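Side-chain contacts in putative adenosine kinase (Schistosoma mansoni, PDB 3VAS), which probably phosphorylates adenosine to AMP with a nucleotide as phosphate donor, as a ribokinase-type (pfkB family) kinase: residues A59-K62 with H63-I66; T191-E194 with G195-I199; A262-I265 with A266-F270; I282-G285 with K286-L289. One frame throughout, in Å; residues are numbered along the deposited sequence.

Contact 1 (A59-K62 with H63-I66); sequences AEEK and HMTI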
ATOM      1  N   ALA A  59     -12.536  11.581  -0.454  1.00 26.89           N
ATOM      2  CA  ALA A  59     -13.381  12.735  -0.143  1.00 29.11           C
ATOM      3  C   ALA A  59     -14.252  13.176  -1.315  1.00 33.62           C
ATOM      4  O   ALA A  59     -13.765  13.377  -2.428  1.00 35.51           O
ATOM      5  CB  ALA A  59     -12.536  13.905   0.349  1.00 24.33           C
ATOM      6  N   GLU A  60     -15.548  13.289  -1.051  1.00 34.78           N
ATOM      7  CA  GLU A  60     -16.485  13.930  -1.960  1.00 35.50           C
ATOM      8  C   GLU A  60     -16.830  15.270  -1.325  1.00 37.40           C
ATOM      9  O   GLU A  60     -16.320  15.593  -0.249  1.00 32.93           O
ATOM     10  CB  GLU A  60     -17.740  13.080  -2.122  1.00 38.31           C
ATOM     11  CG  GLU A  60     -17.474  11.665  -2.618  1.00 43.45           C
ATOM     12  CD  GLU A  60     -18.712  10.786  -2.569  1.00 51.67           C
ATOM     13  OE1 GLU A  60     -19.814  11.286  -2.890  1.00 57.81           O
ATOM     14  OE2 GLU A  60     -18.585   9.597  -2.199  1.00 50.81           O
ATOM     15  N   GLU A  61     -17.691  16.049  -1.972  1.00 41.28           N
ATOM     16  CA  GLU A  61     -17.989  17.393  -1.479  1.00 40.80           C
ATOM     17  C   GLU A  61     -18.596  17.370  -0.074  1.00 34.66           C
ATOM     18  O   GLU A  61     -18.289  18.231   0.753  1.00 33.00           O
ATOM     19  CB  GLU A  61     -18.884  18.163  -2.455  1.00 46.08           C
ATOM     20  CG  GLU A  61     -18.848  19.676  -2.252  1.00 52.93           C
ATOM     21  CD  GLU A  61     -17.427  20.242  -2.271  1.00 58.65           C
ATOM     22  OE1 GLU A  61     -16.615  19.803  -3.116  1.00 61.92           O
ATOM     23  OE2 GLU A  61     -17.119  21.123  -1.434  1.00 57.52           O
ATOM     24  N   LYS A  62     -19.427  16.367   0.201  1.00 29.13           N
ATOM     25  CA  LYS A  62     -20.040  16.221   1.519  1.00 30.88           C
ATOM     26  C   LYS A  62     -19.023  15.932   2.627  1.00 30.20           C
ATOM     27  O   LYS A  62     -19.320  16.115   3.807  1.00 33.42           O
ATOM     28  CB  LYS A  62     -21.114  15.131   1.501  1.00 35.17           C
ATOM     29  CG  LYS A  62     -20.594  13.725   1.250  1.00 38.14           C
ATOM     30  CD  LYS A  62     -21.743  12.729   1.142  1.00 42.99           C
ATOM     31  CE  LYS A  62     -21.237  11.302   0.960  1.00 45.89           C
ATOM     32  NZ  LYS A  62     -22.333  10.371   0.558  1.00 48.21           N
ATOM     33  N   HIS A  63     -17.829  15.486   2.245  1.00 24.85           N
ATOM     34  CA  HIS A  63     -16.787  15.136   3.215  1.00 25.08           C
ATOM     35  C   HIS A  63     -15.882  16.309   3.569  1.00 25.70           C
ATOM     36  O   HIS A  63     -15.186  16.264   4.574  1.00 24.34           O
ATOM     37  CB  HIS A  63     -15.909  14.001   2.684  1.00 21.79           C
ATOM     38  CG  HIS A  63     -16.636  12.708   2.491  1.00 25.86           C
ATOM     39  ND1 HIS A  63     -16.888  12.173   1.246  1.00 26.76           N
ATOM     40  CD2 HIS A  63     -17.162  11.839   3.387  1.00 26.25           C
ATOM     41  CE1 HIS A  63     -17.541  11.033   1.384  1.00 27.74           C
ATOM     42  NE2 HIS A  63     -17.719  10.808   2.672  1.00 27.50           N
ATOM     43  N   MET A  64     -15.895  17.354   2.743  1.00 26.71           N
ATOM     44  CA  MET A  64     -14.852  18.380   2.787  1.00 24.89           C
ATOM     45  C   MET A  64     -14.707  19.124   4.109  1.00 26.21           C
ATOM     46  O   MET A  64     -13.611  19.559   4.452  1.00 27.98           O
ATOM     47  CB  MET A  64     -15.000  19.372   1.630  1.00 25.23           C
ATOM     48  CG  MET A  64     -14.685  18.772   0.271  1.00 27.71           C
ATOM     49  SD  MET A  64     -13.079  17.940   0.211  1.00 35.53           S
ATOM     50  CE  MET A  64     -13.154  17.229  -1.435  1.00 51.51           C
ATOM     51  N   THR A  65     -15.795  19.257   4.858  1.00 26.65           N
ATOM     52  CA  THR A  65     -15.737  19.987   6.127  1.00 27.72           C
ATOM     53  C   THR A  65     -14.921  19.261   7.192  1.00 26.93           C
ATOM     54  O   THR A  65     -14.518  19.872   8.182  1.00 27.47           O
ATOM     55  CB  THR A  65     -17.140  20.281   6.692  1.00 28.34           C
ATOM     56  OG1 THR A  65     -17.891  19.063   6.763  1.00 27.25           O
ATOM     57  CG2 THR A  65     -17.878  21.291   5.809  1.00 27.52           C
ATOM     58  N   ILE A  66     -14.672  17.968   6.983  1.00 26.10           N
ATOM     59  CA  ILE A  66     -13.978  17.148   7.977  1.00 23.34           C
ATOM     60  C   ILE A  66     -12.576  17.680   8.290  1.00 24.08           C
ATOM     61  O   ILE A  66     -12.123  17.615   9.434  1.00 25.88           O
ATOM     62  CB  ILE A  66     -13.925  15.643   7.574  1.00 25.20           C
ATOM     63  CG1 ILE A  66     -13.685  14.770   8.801  1.00 28.89           C
ATOM     64  CG2 ILE A  66     -12.858  15.373   6.509  1.00 21.24           C
ATOM     65  CD1 ILE A  66     -13.616  13.289   8.489  1.00 31.57           C
TER
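With chi1 at -64°, His63 swings its imidazole back beside the backbone N and alongside Glu60, while Lys62 holds CG between its own backbone N and carbonyl carbon (chi1 66°), which lays the start of its chain over the ring. The setting is a pair of successive type I beta turns that carries the chain from strand 55-58 into helix 65-70. In the first turn His63 N donates to Glu60 O over 2.9 Å; in the second Met64 N donates to Glu61 O. The imidazole adds a second, reciprocal bond between the same two residues as the first turn: Glu60 N points almost straight at His63 ND1, 2.9 Å away with an N-H...N angle of 168°, close to the ring plane. ND1 is thus the acceptor, consistent with the ring proton sitting on NE2. Lys62 CG stands over the ring face, 4.1 Å from its centroid, a CH-pi contact, and the extended lysine chain runs on beside the ring until CE lies 3.7 Å from His63 CE1. Beyond the turn, strand 150-157 gives the loop a floor: Ala59 and His63 pack on Val153, Met64 on Tyr155, and Ala59 shares backbone bonds with Thr154. These strands probably belong to the lid, as in other ribokinase-type enzymes. From the loop's far end the Met64 side chain, bent at chi2, returns to its beginning and sets CE 3.8 Å from Ala59 CB.

Contact 2 (T191-E194 with G195-I199); sequences TCYE and GMLKI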
ATOM      1  N   THR A 191      -4.999   7.805  -9.483  1.00 21.47           N
ATOM      2  CA  THR A 191      -4.161   8.977  -9.706  1.00 21.81           C
ATOM      3  C   THR A 191      -3.359   8.920 -11.003  1.00 23.23           C
ATOM      4  O   THR A 191      -3.221   9.930 -11.694  1.00 26.30           O
ATOM      5  CB  THR A 191      -3.206   9.231  -8.516  1.00 21.18           C
ATOM      6  OG1 THR A 191      -2.453   8.042  -8.244  1.00 22.99           O
ATOM      7  CG2 THR A 191      -3.994   9.624  -7.266  1.00 17.37           C
ATOM      8  N   CYS A 192      -2.824   7.748 -11.333  1.00 20.28           N
ATOM      9  CA  CYS A 192      -2.000   7.621 -12.528  1.00 23.06           C
ATOM     10  C   CYS A 192      -1.986   6.200 -13.078  1.00 22.36           C
ATOM     11  O   CYS A 192      -0.945   5.543 -13.106  1.00 22.59           O
ATOM     12  CB  CYS A 192      -0.570   8.072 -12.234  1.00 25.09           C
ATOM     13  SG  CYS A 192       0.446   8.260 -13.703  1.00 34.53           S
ATOM     14  N   TYR A 193      -3.145   5.733 -13.526  1.00 22.22           N
ATOM     15  CA  TYR A 193      -3.248   4.382 -14.051  1.00 23.09           C
ATOM     16  C   TYR A 193      -2.326   4.154 -15.247  1.00 21.98           C
ATOM     17  O   TYR A 193      -1.741   3.082 -15.390  1.00 21.83           O
ATOM     18  CB  TYR A 193      -4.692   4.042 -14.422  1.00 19.47           C
ATOM     19  CG  TYR A 193      -4.827   2.597 -14.824  1.00 20.86           C
ATOM     20  CD1 TYR A 193      -4.542   1.582 -13.919  1.00 21.20           C
ATOM     21  CD2 TYR A 193      -5.209   2.244 -16.113  1.00 23.41           C
ATOM     22  CE1 TYR A 193      -4.653   0.254 -14.280  1.00 23.81           C
ATOM     23  CE2 TYR A 193      -5.326   0.923 -16.484  1.00 23.01           C
ATOM     24  CZ  TYR A 193      -5.044  -0.068 -15.565  1.00 26.18           C
ATOM     25  OH  TYR A 193      -5.150  -1.384 -15.931  1.00 29.43           O
ATOM     26  N   GLU A 194      -2.195   5.173 -16.089  1.00 21.31           N
ATOM     27  CA  GLU A 194      -1.357   5.097 -17.280  1.00 29.84           C
ATOM     28  C   GLU A 194       0.105   4.780 -16.940  1.00 26.45           C
ATOM     29  O   GLU A 194       0.744   3.961 -17.599  1.00 28.56           O
ATOM     30  CB  GLU A 194      -1.466   6.399 -18.097  1.00 35.00           C
ATOM     31  CG  GLU A 194      -1.311   7.684 -17.270  1.00 44.02           C
ATOM     32  CD  GLU A 194      -1.214   8.951 -18.125  1.00 55.56           C
ATOM     33  OE1 GLU A 194      -1.605   8.907 -19.316  1.00 60.45           O
ATOM     34  OE2 GLU A 194      -0.744   9.993 -17.605  1.00 56.14           O
ATOM     35  N   GLY A 195       0.629   5.430 -15.908  1.00 24.88           N
ATOM     36  CA  GLY A 195       1.991   5.189 -15.473  1.00 24.10           C
ATOM     37  C   GLY A 195       2.175   3.805 -14.876  1.00 25.48           C
ATOM     38  O   GLY A 195       3.132   3.099 -15.199  1.00 21.72           O
ATOM     39  N   MET A 196       1.260   3.400 -14.003  1.00 24.34           N
ATOM     40  CA  MET A 196       1.410   2.101 -13.362  1.00 24.28           C
ATOM     41  C   MET A 196       1.227   0.969 -14.371  1.00 25.93           C
ATOM     42  O   MET A 196       1.861  -0.075 -14.257  1.00 25.32           O
ATOM     43  CB  MET A 196       0.488   1.956 -12.145  1.00 20.94           C
ATOM     44  CG  MET A 196      -0.984   1.899 -12.454  1.00 21.54           C
ATOM     45  SD  MET A 196      -1.974   2.020 -10.948  1.00 25.02           S
ATOM     46  CE  MET A 196      -1.591   0.473 -10.140  1.00 19.20           C
ATOM     47  N   LEU A 197       0.386   1.193 -15.376  1.00 29.52           N
ATOM     48  CA  LEU A 197       0.203   0.213 -16.445  1.00 30.25           C
ATOM     49  C   LEU A 197       1.472   0.090 -17.286  1.00 31.16           C
ATOM     50  O   LEU A 197       1.886  -1.013 -17.646  1.00 31.15           O
ATOM     51  CB  LEU A 197      -0.984   0.591 -17.340  1.00 28.02           C
ATOM     52  CG  LEU A 197      -1.342  -0.434 -18.419  1.00 26.87           C
ATOM     53  CD1 LEU A 197      -1.569  -1.809 -17.802  1.00 24.02           C
ATOM     54  CD2 LEU A 197      -2.567   0.001 -19.208  1.00 27.69           C
ATOM     55  N   LYS A 198       2.082   1.230 -17.596  1.00 30.46           N
ATOM     56  CA  LYS A 198       3.317   1.240 -18.366  1.00 31.59           C
ATOM     57  C   LYS A 198       4.424   0.487 -17.628  1.00 30.65           C
ATOM     58  O   LYS A 198       5.130  -0.322 -18.225  1.00 30.15           O
ATOM     59  CB  LYS A 198       3.772   2.670 -18.664  1.00 33.99           C
ATOM     60  CG  LYS A 198       4.715   2.751 -19.856  1.00 39.16           C
ATOM     61  CD  LYS A 198       5.693   3.914 -19.753  1.00 44.01           C
ATOM     62  CE  LYS A 198       6.740   3.825 -20.866  1.00 49.31           C
ATOM     63  NZ  LYS A 198       7.912   4.716 -20.639  1.00 50.71           N
ATOM     64  N   ILE A 199       4.569   0.751 -16.333  1.00 23.40           N
ATOM     65  CA  ILE A 199       5.588   0.075 -15.535  1.00 25.18           C
ATOM     66  C   ILE A 199       5.305  -1.425 -15.435  1.00 24.62           C
ATOM     67  O   ILE A 199       6.218  -2.239 -15.520  1.00 25.54           O
ATOM     68  CB  ILE A 199       5.719   0.691 -14.127  1.00 25.06           C
ATOM     69  CG1 ILE A 199       6.303   2.101 -14.227  1.00 28.65           C
ATOM     70  CG2 ILE A 199       6.603  -0.175 -13.236  1.00 23.24           C
ATOM     71  CD1 ILE A 199       6.376   2.833 -12.904  1.00 28.43           C
TER
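This turn of helix 189-205, the connecting helix of the beta-alpha-beta unit between strands 181-185 and 209-213, is organised round the ring of Tyr193. Met196 and Leu197, three and four residues on, both reach it. Met196 crosses the tyrosine side chain at about a right angle; its CG lies 3.9 Å from Tyr193 CD1, and its SD is 5.2 Å from the ring centroid, well off the ring normal, in an oblique Met-aromatic contact. The methionine takes chi1 68°, which turns CG in over the backbone, 3.3 Å from Tyr193 O. Leu197 comes in on a slant over a face of the ring and sets CD2 4.0 Å from Tyr193 CE2. Underneath run the helical bonds: Leu197 N to Tyr193 O at 2.8 Å, Met196 N to Cys192 O, and Lys198 N to Glu194 O. Cys192, at the irregular first turn, points SG at the backbone of Gly195, 3.9 Å from its CA, where the lack of a side chain leaves room for the sulfur. Helix 224-231 covers the aromatic patch through Met230, which touches both Tyr193 and Met196. The tyrosine hydroxyl is tied to Glu229 and Lys198 to Glu168. The chemistry is therefore divided: an apolar face of ring, thioether and leucine knits the helix to its neighbour, while the polar ends of Tyr193 and Lys198 are spoken for by carboxylates beyond it.

Contact 3 (A262-I265 with A266-F270); sequences ARYI and ADLPF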
ATOM      1  N   ALA A 262      -9.023 -16.000  -3.690  1.00 27.48           N
ATOM      2  CA  ALA A 262      -7.596 -16.306  -3.701  1.00 25.87           C
ATOM      3  C   ALA A 262      -7.254 -17.205  -4.885  1.00 26.01           C
ATOM      4  O   ALA A 262      -6.280 -16.967  -5.597  1.00 25.77           O
ATOM      5  CB  ALA A 262      -7.180 -16.960  -2.388  1.00 22.13           C
ATOM      6  N   ARG A 263      -8.079 -18.228  -5.091  1.00 27.50           N
ATOM      7  CA  ARG A 263      -7.929 -19.153  -6.209  1.00 28.46           C
ATOM      8  C   ARG A 263      -8.108 -18.435  -7.548  1.00 28.01           C
ATOM      9  O   ARG A 263      -7.312 -18.608  -8.474  1.00 27.30           O
ATOM     10  CB  ARG A 263      -8.939 -20.298  -6.063  1.00 33.02           C
ATOM     11  CG  ARG A 263      -9.069 -21.243  -7.256  1.00 36.36           C
ATOM     12  CD  ARG A 263      -7.743 -21.885  -7.632  1.00 39.01           C
ATOM     13  NE  ARG A 263      -7.010 -22.386  -6.479  1.00 42.50           N
ATOM     14  CZ  ARG A 263      -5.688 -22.320  -6.352  1.00 41.03           C
ATOM     15  NH1 ARG A 263      -4.951 -21.770  -7.308  1.00 37.60           N
ATOM     16  NH2 ARG A 263      -5.104 -22.802  -5.264  1.00 42.18           N
ATOM     17  N   TYR A 264      -9.151 -17.619  -7.635  1.00 27.34           N
ATOM     18  CA  TYR A 264      -9.463 -16.898  -8.864  1.00 28.84           C
ATOM     19  C   TYR A 264      -8.338 -15.948  -9.278  1.00 27.38           C
ATOM     20  O   TYR A 264      -7.928 -15.932 -10.437  1.00 29.27           O
ATOM     21  CB  TYR A 264     -10.776 -16.129  -8.706  1.00 29.03           C
ATOM     22  CG  TYR A 264     -11.254 -15.443  -9.965  1.00 28.92           C
ATOM     23  CD1 TYR A 264     -12.141 -16.078 -10.829  1.00 31.45           C
ATOM     24  CD2 TYR A 264     -10.832 -14.156 -10.281  1.00 25.68           C
ATOM     25  CE1 TYR A 264     -12.592 -15.447 -11.980  1.00 33.70           C
ATOM     26  CE2 TYR A 264     -11.272 -13.521 -11.427  1.00 29.35           C
ATOM     27  CZ  TYR A 264     -12.154 -14.168 -12.272  1.00 33.46           C
ATOM     28  OH  TYR A 264     -12.592 -13.536 -13.412  1.00 35.34           O
ATOM     29  N   ILE A 265      -7.849 -15.157  -8.329  1.00 24.02           N
ATOM     30  CA  ILE A 265      -6.783 -14.197  -8.606  1.00 24.25           C
ATOM     31  C   ILE A 265      -5.488 -14.901  -9.011  1.00 25.80           C
ATOM     32  O   ILE A 265      -4.795 -14.469  -9.932  1.00 26.88           O
ATOM     33  CB  ILE A 265      -6.528 -13.272  -7.397  1.00 24.05           C
ATOM     34  CG1 ILE A 265      -7.738 -12.362  -7.165  1.00 22.24           C
ATOM     35  CG2 ILE A 265      -5.265 -12.438  -7.606  1.00 18.23           C
ATOM     36  CD1 ILE A 265      -7.522 -11.334  -6.064  1.00 19.05           C
ATOM     37  N   ALA A 266      -5.174 -15.991  -8.323  1.00 25.68           N
ATOM     38  CA  ALA A 266      -3.982 -16.776  -8.623  1.00 27.36           C
ATOM     39  C   ALA A 266      -4.018 -17.366 -10.031  1.00 30.06           C
ATOM     40  O   ALA A 266      -2.981 -17.498 -10.682  1.00 32.58           O
ATOM     41  CB  ALA A 266      -3.811 -17.891  -7.592  1.00 22.61           C
ATOM     42  N   ASP A 267      -5.213 -17.717 -10.496  1.00 28.74           N
ATOM     43  CA  ASP A 267      -5.355 -18.429 -11.764  1.00 32.73           C
ATOM     44  C   ASP A 267      -5.614 -17.539 -12.978  1.00 32.84           C
ATOM     45  O   ASP A 267      -5.637 -18.033 -14.103  1.00 37.54           O
ATOM     46  CB  ASP A 267      -6.452 -19.496 -11.671  1.00 35.56           C
ATOM     47  CG  ASP A 267      -6.085 -20.630 -10.739  1.00 40.74           C
ATOM     48  OD1 ASP A 267      -4.932 -20.669 -10.257  1.00 42.54           O
ATOM     49  OD2 ASP A 267      -6.951 -21.495 -10.503  1.00 43.17           O
ATOM     50  N   LEU A 268      -5.820 -16.243 -12.761  1.00 31.35           N
ATOM     51  CA  LEU A 268      -6.045 -15.329 -13.880  1.00 31.91           C
ATOM     52  C   LEU A 268      -4.855 -15.386 -14.822  1.00 30.37           C
ATOM     53  O   LEU A 268      -3.709 -15.376 -14.370  1.00 28.40           O
ATOM     54  CB  LEU A 268      -6.253 -13.891 -13.398  1.00 28.40           C
ATOM     55  CG  LEU A 268      -7.666 -13.452 -13.016  1.00 30.41           C
ATOM     56  CD1 LEU A 268      -7.640 -12.046 -12.430  1.00 29.66           C
ATOM     57  CD2 LEU A 268      -8.592 -13.511 -14.226  1.00 31.65           C
ATOM     58  N   PRO A 269      -5.120 -15.471 -16.133  1.00 28.78           N
ATOM     59  CA  PRO A 269      -4.020 -15.502 -17.102  1.00 29.51           C
ATOM     60  C   PRO A 269      -3.150 -14.255 -16.991  1.00 30.00           C
ATOM     61  O   PRO A 269      -3.651 -13.184 -16.637  1.00 30.31           O
ATOM     62  CB  PRO A 269      -4.745 -15.522 -18.456  1.00 29.69           C
ATOM     63  CG  PRO A 269      -6.088 -16.118 -18.156  1.00 31.61           C
ATOM     64  CD  PRO A 269      -6.437 -15.599 -16.782  1.00 31.39           C
ATOM     65  N   PHE A 270      -1.856 -14.396 -17.256  1.00 29.87           N
ATOM     66  CA  PHE A 270      -1.000 -13.231 -17.408  1.00 31.25           C
ATOM     67  C   PHE A 270      -1.278 -12.598 -18.768  1.00 35.22           C
ATOM     68  O   PHE A 270      -1.768 -13.266 -19.681  1.00 34.38           O
ATOM     69  CB  PHE A 270       0.474 -13.607 -17.267  1.00 30.84           C
ATOM     70  CG  PHE A 270       0.901 -13.840 -15.848  1.00 33.08           C
ATOM     71  CD1 PHE A 270       1.444 -12.811 -15.098  1.00 31.69           C
ATOM     72  CD2 PHE A 270       0.743 -15.084 -15.256  1.00 35.24           C
ATOM     73  CE1 PHE A 270       1.832 -13.019 -13.792  1.00 31.73           C
ATOM     74  CE2 PHE A 270       1.130 -15.296 -13.945  1.00 32.87           C
ATOM     75  CZ  PHE A 270       1.675 -14.262 -13.214  1.00 29.99           C
TER
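Arg263 and Asp267, one turn apart at the C-terminal end of helix 257-267, form a salt bridge in which NH1 donates to Asp267 OD1 over 3.1 Å. The carboxylate lies at the edge of the guanidinium, and OD1 is met on its syn side, though 34° out of the carboxylate plane, so the grip is somewhat skewed. Bends at chi2 and chi3 (57° and 46°) curl the arginine forward, towards the helix C-terminus, to reach it. On another side of the helix, Leu268 rests against Tyr264, CD2 3.9 Å from CE2. The helical bonding gives out here. Ala266 N still bonds regularly to Ala262 O at 3.1 Å, but Asp267 N divides itself between the carbonyls of Arg263 and Tyr264, and Leu268 N between those of Tyr264 and Ile265, all weakly. Further out, Thr292 takes NH2 of Arg263, Tyr247 of helix 241-250 backs Tyr264, Ile265 and Leu268, and Val280 lies under Ile265 and Ala266. Arg278 NE bonds to Ile265 O, one of the last carbonyls of the helix. Side-chain and arginine contacts thus supplement weak main-chain bonds at this helix end, where the positive guanidinium of Arg278 would offset the partial negative charge of the carbonyls.

Contact 4 (I282-G285 with K286-L289); sequences ITRG and KNPL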
ATOM      1  N   ILE A 282      -3.613 -13.368   1.224  1.00 21.90           N
ATOM      2  CA  ILE A 282      -4.752 -12.655   1.780  1.00 21.03           C
ATOM      3  C   ILE A 282      -4.683 -12.662   3.299  1.00 21.41           C
ATOM      4  O   ILE A 282      -4.827 -13.711   3.927  1.00 23.47           O
ATOM      5  CB  ILE A 282      -6.088 -13.295   1.334  1.00 23.30           C
ATOM      6  CG1 ILE A 282      -6.167 -13.362  -0.193  1.00 25.11           C
ATOM      7  CG2 ILE A 282      -7.279 -12.532   1.914  1.00 20.39           C
ATOM      8  CD1 ILE A 282      -6.040 -12.014  -0.871  1.00 24.97           C
ATOM      9  N   THR A 283      -4.460 -11.494   3.892  1.00 19.27           N
ATOM     10  CA  THR A 283      -4.411 -11.403   5.347  1.00 21.34           C
ATOM     11  C   THR A 283      -5.826 -11.340   5.929  1.00 21.64           C
ATOM     12  O   THR A 283      -6.765 -10.923   5.251  1.00 20.77           O
ATOM     13  CB  THR A 283      -3.564 -10.202   5.820  1.00 21.02           C
ATOM     14  OG1 THR A 283      -4.084  -8.988   5.262  1.00 18.97           O
ATOM     15  CG2 THR A 283      -2.109 -10.374   5.386  1.00 18.43           C
ATOM     16  N   ARG A 284      -5.978 -11.773   7.179  1.00 23.04           N
ATOM     17  CA  ARG A 284      -7.300 -11.885   7.800  1.00 23.23           C
ATOM     18  C   ARG A 284      -7.294 -11.432   9.265  1.00 25.59           C
ATOM     19  O   ARG A 284      -7.909 -12.065  10.129  1.00 24.79           O
ATOM     20  CB  ARG A 284      -7.812 -13.332   7.701  1.00 23.97           C
ATOM     21  CG  ARG A 284      -8.087 -13.811   6.278  1.00 22.76           C
ATOM     22  CD  ARG A 284      -8.588 -15.254   6.229  1.00 25.71           C
ATOM     23  NE  ARG A 284      -9.765 -15.473   7.065  1.00 25.60           N
ATOM     24  CZ  ARG A 284      -9.811 -16.309   8.102  1.00 29.64           C
ATOM     25  NH1 ARG A 284      -8.739 -17.020   8.444  1.00 23.54           N
ATOM     26  NH2 ARG A 284     -10.935 -16.440   8.798  1.00 28.06           N
ATOM     27  N   GLY A 285      -6.597 -10.336   9.544  1.00 25.96           N
ATOM     28  CA  GLY A 285      -6.522  -9.816  10.899  1.00 28.09           C
ATOM     29  C   GLY A 285      -5.804 -10.755  11.852  1.00 28.38           C
ATOM     30  O   GLY A 285      -4.684 -11.192  11.580  1.00 27.15           O
ATOM     31  N   LYS A 286      -6.454 -11.070  12.969  1.00 29.09           N
ATOM     32  CA  LYS A 286      -5.882 -11.966  13.970  1.00 29.67           C
ATOM     33  C   LYS A 286      -5.969 -13.422  13.511  1.00 32.81           C
ATOM     34  O   LYS A 286      -5.239 -14.286  13.993  1.00 37.92           O
ATOM     35  CB  LYS A 286      -6.602 -11.795  15.310  1.00 33.24           C
ATOM     36  CG  LYS A 286      -8.071 -12.209  15.281  1.00 37.87           C
ATOM     37  CD  LYS A 286      -8.720 -12.104  16.656  1.00 41.52           C
ATOM     38  CE  LYS A 286     -10.124 -12.699  16.653  1.00 43.64           C
ATOM     39  NZ  LYS A 286     -10.699 -12.800  18.028  1.00 47.68           N
ATOM     40  N   ASN A 287      -6.867 -13.682  12.571  1.00 29.24           N
ATOM     41  CA  ASN A 287      -7.076 -15.019  12.040  1.00 27.12           C
ATOM     42  C   ASN A 287      -5.988 -15.408  11.040  1.00 26.13           C
ATOM     43  O   ASN A 287      -5.304 -14.538  10.505  1.00 26.18           O
ATOM     44  CB  ASN A 287      -8.462 -15.094  11.397  1.00 24.35           C
ATOM     45  CG  ASN A 287      -9.571 -14.994  12.421  1.00 30.32           C
ATOM     46  OD1 ASN A 287      -9.490 -15.587  13.493  1.00 28.80           O
ATOM     47  ND2 ASN A 287     -10.615 -14.242  12.098  1.00 31.37           N
ATOM     48  N   PRO A 288      -5.815 -16.719  10.796  1.00 26.81           N
ATOM     49  CA  PRO A 288      -4.782 -17.172   9.858  1.00 23.31           C
ATOM     50  C   PRO A 288      -4.914 -16.558   8.471  1.00 23.43           C
ATOM     51  O   PRO A 288      -6.010 -16.487   7.901  1.00 23.01           O
ATOM     52  CB  PRO A 288      -5.017 -18.679   9.787  1.00 24.41           C
ATOM     53  CG  PRO A 288      -5.596 -19.020  11.122  1.00 26.96           C
ATOM     54  CD  PRO A 288      -6.470 -17.852  11.477  1.00 25.31           C
ATOM     55  N   LEU A 289      -3.790 -16.095   7.940  1.00 22.07           N
ATOM     56  CA  LEU A 289      -3.762 -15.560   6.592  1.00 20.36           C
ATOM     57  C   LEU A 289      -3.785 -16.727   5.620  1.00 20.74           C
ATOM     58  O   LEU A 289      -3.411 -17.848   5.972  1.00 21.71           O
ATOM     59  CB  LEU A 289      -2.523 -14.679   6.375  1.00 24.14           C
ATOM     60  CG  LEU A 289      -1.120 -15.290   6.488  1.00 23.73           C
ATOM     61  CD1 LEU A 289      -0.678 -15.940   5.181  1.00 23.17           C
ATOM     62  CD2 LEU A 289      -0.117 -14.232   6.912  1.00 21.22           C
TER
HETATM   63  O   HOH W   1      -3.998 -12.665   9.158  1.00 22.24           O
HETATM   64  O   HOH W   2     -10.806 -12.468  10.184  1.00 27.52           O
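Arg284 closes this beta hairpin on its tight side, turning its guanidinium across Asn287 to reach the carbonyl of Pro288. NH1 donates to Pro288 O over 2.8 Å, in the carbonyl plane on a lone pair, while Asn287 CB sits over a face of the guanidinium, 3.5 Å from NH1. Guanidinium and asparagine amide planes are only 15° apart. A bend at chi3 (55°) brings NH1 round to the proline, leaving NE to a salt bridge with Glu241. Farther from the turn, CB of the buried Leu289 lies 3.5 Å from Ile282 O. The turn itself is looser. Residues 284-287 make a type II' beta turn with Gly285 at the positive-phi position, closed by Asn287 N to Arg284 O at 3.1 Å, and the extended Lys286 chain leads away from it. One water fills in where the strands part, accepting from Arg284 N and donating to Gly285 O and Asn287 O; beside the turn a second donates to Arg284 O and accepts from Asn287 ND2, 2.6 Å from that nitrogen. The hairpin lies between strand 236-240, bonded through Gly239 to Thr283, and strand 300-302, bonded through Phe302 to Leu289, with Phe322 of helix 318-330 packed on both Thr283 and Leu289.

The four contacts follow one another along the chain without touching; three come within about 11 Å of the bound adenosine. Contacts 1 and 2 approach it from separate parts of the fold: the side chains of Ala59 and Met196 are each about 10 Å from the ligand, although the two contact centres are 27 Å apart. Contact 4 comes almost as near, with the Thr283 side chain about 11 Å away. Contacts 3 and 4 are close neighbours, their nearest atoms about 4 Å apart, because helix 257-267 packs on strand 279-284. Helix 224-231 links contacts 2 and 3, presenting Met230 to one and Ile231 to the other. Contacts 1 and 3 are farthest apart, 37 Å between centres.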